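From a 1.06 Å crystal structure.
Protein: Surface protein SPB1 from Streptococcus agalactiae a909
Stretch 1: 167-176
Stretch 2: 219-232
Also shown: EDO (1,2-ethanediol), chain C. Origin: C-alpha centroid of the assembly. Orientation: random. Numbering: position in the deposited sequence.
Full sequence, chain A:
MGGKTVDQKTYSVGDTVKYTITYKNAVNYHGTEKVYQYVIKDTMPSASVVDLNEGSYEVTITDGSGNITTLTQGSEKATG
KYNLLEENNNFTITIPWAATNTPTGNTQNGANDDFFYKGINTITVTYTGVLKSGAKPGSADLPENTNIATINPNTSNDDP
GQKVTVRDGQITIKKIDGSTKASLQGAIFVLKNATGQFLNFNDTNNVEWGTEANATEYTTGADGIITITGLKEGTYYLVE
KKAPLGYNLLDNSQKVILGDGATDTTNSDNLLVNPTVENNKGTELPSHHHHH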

# COMPACT_ATOMS: atom_id res chain seq x y z
N ARG A 167 2.20 1.86 2.66
CA ARG A 167 3.65 1.92 2.78
C ARG A 167 4.35 0.89 1.92
O ARG A 167 3.86 -0.23 1.76
CB ARG A 167 4.07 1.68 4.23
CG ARG A 167 3.45 2.54 5.28
CD ARG A 167 4.20 3.75 5.49
NE ARG A 167 3.62 4.68 6.45
CZ ARG A 167 4.03 5.92 6.53
NH1 ARG A 167 4.99 6.34 5.73
NH2 ARG A 167 3.46 6.76 7.36
N ASP A 168 5.52 1.26 1.42
CA ASP A 168 6.42 0.33 0.76
C ASP A 168 7.87 0.72 1.05
O ASP A 168 8.12 1.73 1.71
CB ASP A 168 6.10 0.17 -0.74
CG ASP A 168 6.39 1.37 -1.60
OD1 ASP A 168 7.10 2.30 -1.22
OD2 ASP A 168 5.88 1.33 -2.77
N GLY A 169 8.79 -0.13 0.61
CA GLY A 169 10.20 0.04 0.90
C GLY A 169 11.07 0.19 -0.34
O GLY A 169 10.62 -0.00 -1.47
N GLN A 170 12.31 0.55 -0.08
CA GLN A 170 13.29 0.79 -1.13
C GLN A 170 14.65 0.23 -0.74
O GLN A 170 15.07 0.40 0.42
CB GLN A 170 13.41 2.28 -1.37
CG GLN A 170 14.46 2.71 -2.39
CD GLN A 170 14.46 4.19 -2.52
OE1 GLN A 170 15.16 4.89 -1.76
NE2 GLN A 170 13.67 4.69 -3.43
N ILE A 171 15.31 -0.41 -1.70
CA ILE A 171 16.67 -0.90 -1.52
C ILE A 171 17.57 -0.10 -2.47
O ILE A 171 17.38 -0.11 -3.69
CB ILE A 171 16.78 -2.39 -1.85
CG1 ILE A 171 15.84 -3.22 -0.95
CG2 ILE A 171 18.22 -2.87 -1.71
CD1 ILE A 171 15.76 -4.70 -1.32
N THR A 172 18.57 0.57 -1.90
CA THR A 172 19.59 1.28 -2.66
C THR A 172 20.89 0.49 -2.51
O THR A 172 21.45 0.41 -1.42
CB THR A 172 19.76 2.71 -2.16
OG1 THR A 172 18.51 3.40 -2.28
CG2 THR A 172 20.83 3.46 -2.96
N ILE A 173 21.32 -0.14 -3.60
CA ILE A 173 22.52 -0.97 -3.62
C ILE A 173 23.71 -0.13 -4.03
O ILE A 173 23.65 0.55 -5.06
CB ILE A 173 22.36 -2.12 -4.63
CG1 ILE A 173 21.11 -2.96 -4.37
CG2 ILE A 173 23.60 -3.01 -4.62
CD1 ILE A 173 20.69 -3.83 -5.58
N LYS A 174 24.78 -0.18 -3.26
CA LYS A 174 26.04 0.45 -3.65
C LYS A 174 27.08 -0.62 -3.86
O LYS A 174 27.37 -1.41 -2.97
CB LYS A 174 26.56 1.44 -2.62
CG LYS A 174 27.86 2.13 -3.11
CD LYS A 174 28.31 3.30 -2.23
CE LYS A 174 28.71 2.84 -0.84
NZ LYS A 174 28.97 3.97 0.10
N LYS A 175 27.67 -0.62 -5.04
CA LYS A 175 28.68 -1.59 -5.41
C LYS A 175 30.05 -0.95 -5.30
O LYS A 175 30.27 0.12 -5.89
CB LYS A 175 28.44 -2.01 -6.86
CG LYS A 175 29.31 -3.11 -7.33
CD LYS A 175 28.97 -4.30 -6.47
CE LYS A 175 29.72 -5.52 -6.78
NZ LYS A 175 31.18 -5.37 -6.54
N ILE A 176 30.95 -1.59 -4.56
CA ILE A 176 32.30 -1.07 -4.37
C ILE A 176 33.36 -2.15 -4.58
O ILE A 176 33.08 -3.34 -4.58
CB ILE A 176 32.48 -0.43 -2.97
CG1 ILE A 176 32.46 -1.49 -1.85
CG2 ILE A 176 31.48 0.70 -2.74
CD1 ILE A 176 32.87 -0.95 -0.51
C1 EDO C . 13.30 1.79 -9.43
O1 EDO C . 12.51 0.76 -8.86
C2 EDO C . 12.46 2.64 -10.37
O2 EDO C . 11.48 3.34 -9.59
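Stretch 2, residues 219-232: TTGADGIITITGLK

The apolar centre of this contact lies on one face of an antiparallel pair of strands, where I171 and I173 of the first strand meet I226, I228 and L231 of the second. CD1 of I173 lies 4.0 Å from CG2 of I226 and 4.4 Å from CD1 of I228, while CD1 of I171 reaches CD1 of L231 at 3.7 Å. All four isoleucines adopt the m,t rotamer, as does L231. Branching at CB suits isoleucine to extended backbone, and these buried chains offer hydrocarbon surface without any polar group to satisfy.

Beneath this layer the backbones run as strands 169-176 and 225-231, their N-to-C directions 168° apart and their axes 4.6 Å apart at closest approach. I171 faces I228 and I173 faces I226 as hydrogen-bonded pairs. I171 N donates to I228 O and I228 N to I171 O, both at 2.9 Å; I173 N to I226 O spans 2.7 Å and I226 N to I173 O 3.0 Å. Between them T172 sits opposite T227, CA to CA 4.5 Å, in a non-hydrogen-bonded pair, where T172 CA approaches I226 O at 3.4 Å in a CA-H...O contact.

The regular ladder ends differently at its two ends. At one, K175 N donates to G224 O at 2.9 Å. G224, the last residue of a type I turn begun at G221, has phi/psi of 81/8, angles at which a CB would jam against the preceding carbonyl; it would also lie only 3.1 Å from K175 O. Leaving the turn, I225 N donates to D223 OD1 at 3.1 Å. At the other end a beta bulge shifts the register by one, so G169 O accepts from both G230 N (2.9 Å) and L231 N (3.0 Å), and G169 N donates to L231 O at 2.8 Å. G230, at 114/39, likewise calls for glycine, and its CA packs 3.4 Å from D168 OD2.

The opposite face carries Q170, T172 and K174 against T229, T227 and I225. Here CD1 of I225 covers CB of K174 at 3.6 Å, the lysine's aliphatic base giving apolar contact while its end leads away. The threonines combine beta-branching with a hydroxyl: one water lies 2.8 Å from T172 OG1 and 2.7 Å from T227 OG1, hydrogen-bonded to both. Finally, Q170 is long enough for NE2 to donate to T229 OG1 at 2.7 Å, and T229 N, turned from the first strand, donates to O1 of a 1,2-ethanediol at 2.9 Å.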

# COMPACT_ATOMS: atom_id res chain seq x y z
N THR A 219 21.74 -2.61 -13.62
CA THR A 219 23.15 -2.29 -13.76
C THR A 219 23.52 -1.14 -12.84
O THR A 219 22.83 -0.11 -12.81
CB THR A 219 23.46 -1.91 -15.23
OG1 THR A 219 23.17 -3.02 -16.08
CG2 THR A 219 24.91 -1.60 -15.41
N THR A 220 24.63 -1.27 -12.12
CA THR A 220 25.09 -0.18 -11.26
C THR A 220 25.53 1.01 -12.13
O THR A 220 26.20 0.85 -13.16
CB THR A 220 26.19 -0.60 -10.29
OG1 THR A 220 27.32 -1.06 -11.03
CG2 THR A 220 25.70 -1.70 -9.35
N GLY A 221 25.08 2.19 -11.73
CA GLY A 221 25.36 3.39 -12.49
C GLY A 221 26.75 3.92 -12.31
O GLY A 221 27.60 3.32 -11.65
N ALA A 222 26.98 5.09 -12.90
CA ALA A 222 28.28 5.73 -12.83
C ALA A 222 28.70 5.98 -11.38
O ALA A 222 29.89 6.06 -11.08
CB ALA A 222 28.28 7.03 -13.61
N ASP A 223 27.71 6.10 -10.49
CA ASP A 223 27.89 6.29 -9.05
C ASP A 223 27.94 4.98 -8.25
O ASP A 223 28.00 5.00 -7.03
CB ASP A 223 26.76 7.20 -8.49
CG ASP A 223 25.35 6.66 -8.78
OD1 ASP A 223 25.22 5.60 -9.43
OD2 ASP A 223 24.36 7.34 -8.39
N GLY A 224 27.91 3.86 -8.94
CA GLY A 224 27.91 2.56 -8.26
C GLY A 224 26.56 2.10 -7.73
O GLY A 224 26.50 1.10 -7.03
N ILE A 225 25.49 2.80 -8.05
CA ILE A 225 24.21 2.59 -7.39
C ILE A 225 23.18 1.91 -8.29
O ILE A 225 23.09 2.20 -9.50
CB ILE A 225 23.63 3.94 -6.90
CG1 ILE A 225 24.58 4.62 -5.91
CG2 ILE A 225 22.23 3.77 -6.32
CD1 ILE A 225 24.79 3.87 -4.68
N ILE A 226 22.37 1.06 -7.67
CA ILE A 226 21.08 0.60 -8.18
C ILE A 226 20.03 0.98 -7.14
O ILE A 226 20.22 0.71 -5.95
CB ILE A 226 21.04 -0.94 -8.33
CG1 ILE A 226 21.97 -1.40 -9.46
CG2 ILE A 226 19.61 -1.45 -8.59
CD1 ILE A 226 22.35 -2.86 -9.36
N THR A 227 18.90 1.54 -7.59
CA THR A 227 17.77 1.79 -6.70
C THR A 227 16.59 0.94 -7.14
O THR A 227 16.17 1.02 -8.29
CB THR A 227 17.40 3.28 -6.67
OG1 THR A 227 18.55 4.06 -6.33
CG2 THR A 227 16.32 3.55 -5.66
N ILE A 228 16.04 0.17 -6.21
CA ILE A 228 14.82 -0.61 -6.44
C ILE A 228 13.78 -0.09 -5.47
O ILE A 228 13.93 -0.22 -4.26
CB ILE A 228 15.04 -2.13 -6.28
CG1 ILE A 228 16.21 -2.62 -7.15
CG2 ILE A 228 13.74 -2.85 -6.60
CD1 ILE A 228 16.56 -4.08 -6.96
N THR A 229 12.73 0.53 -6.00
CA THR A 229 11.72 1.20 -5.18
C THR A 229 10.39 0.51 -5.32
O THR A 229 9.91 0.31 -6.44
CB THR A 229 11.58 2.67 -5.62
OG1 THR A 229 12.86 3.28 -5.61
CG2 THR A 229 10.60 3.43 -4.73
N GLY A 230 9.77 0.18 -4.20
CA GLY A 230 8.41 -0.34 -4.22
C GLY A 230 8.24 -1.78 -3.76
O GLY A 230 7.42 -2.50 -4.33
N LEU A 231 8.96 -2.18 -2.72
CA LEU A 231 8.97 -3.56 -2.24
C LEU A 231 8.37 -3.66 -0.83
O LEU A 231 8.61 -2.84 0.05
CB LEU A 231 10.41 -4.07 -2.15
CG LEU A 231 11.14 -4.20 -3.49
CD1 LEU A 231 12.61 -4.41 -3.25
CD2 LEU A 231 10.56 -5.34 -4.29
N LYS A 232 7.65 -4.75 -0.62
CA LYS A 232 7.13 -5.15 0.66
C LYS A 232 8.28 -5.45 1.62
O LYS A 232 9.36 -5.90 1.21
CB LYS A 232 6.26 -6.41 0.43
CG LYS A 232 5.41 -6.83 1.62
CD LYS A 232 4.52 -8.01 1.24
CE LYS A 232 3.59 -8.47 2.35
NZ LYS A 232 2.48 -7.49 2.57
O HOH W 1 18.46 5.56 -4.04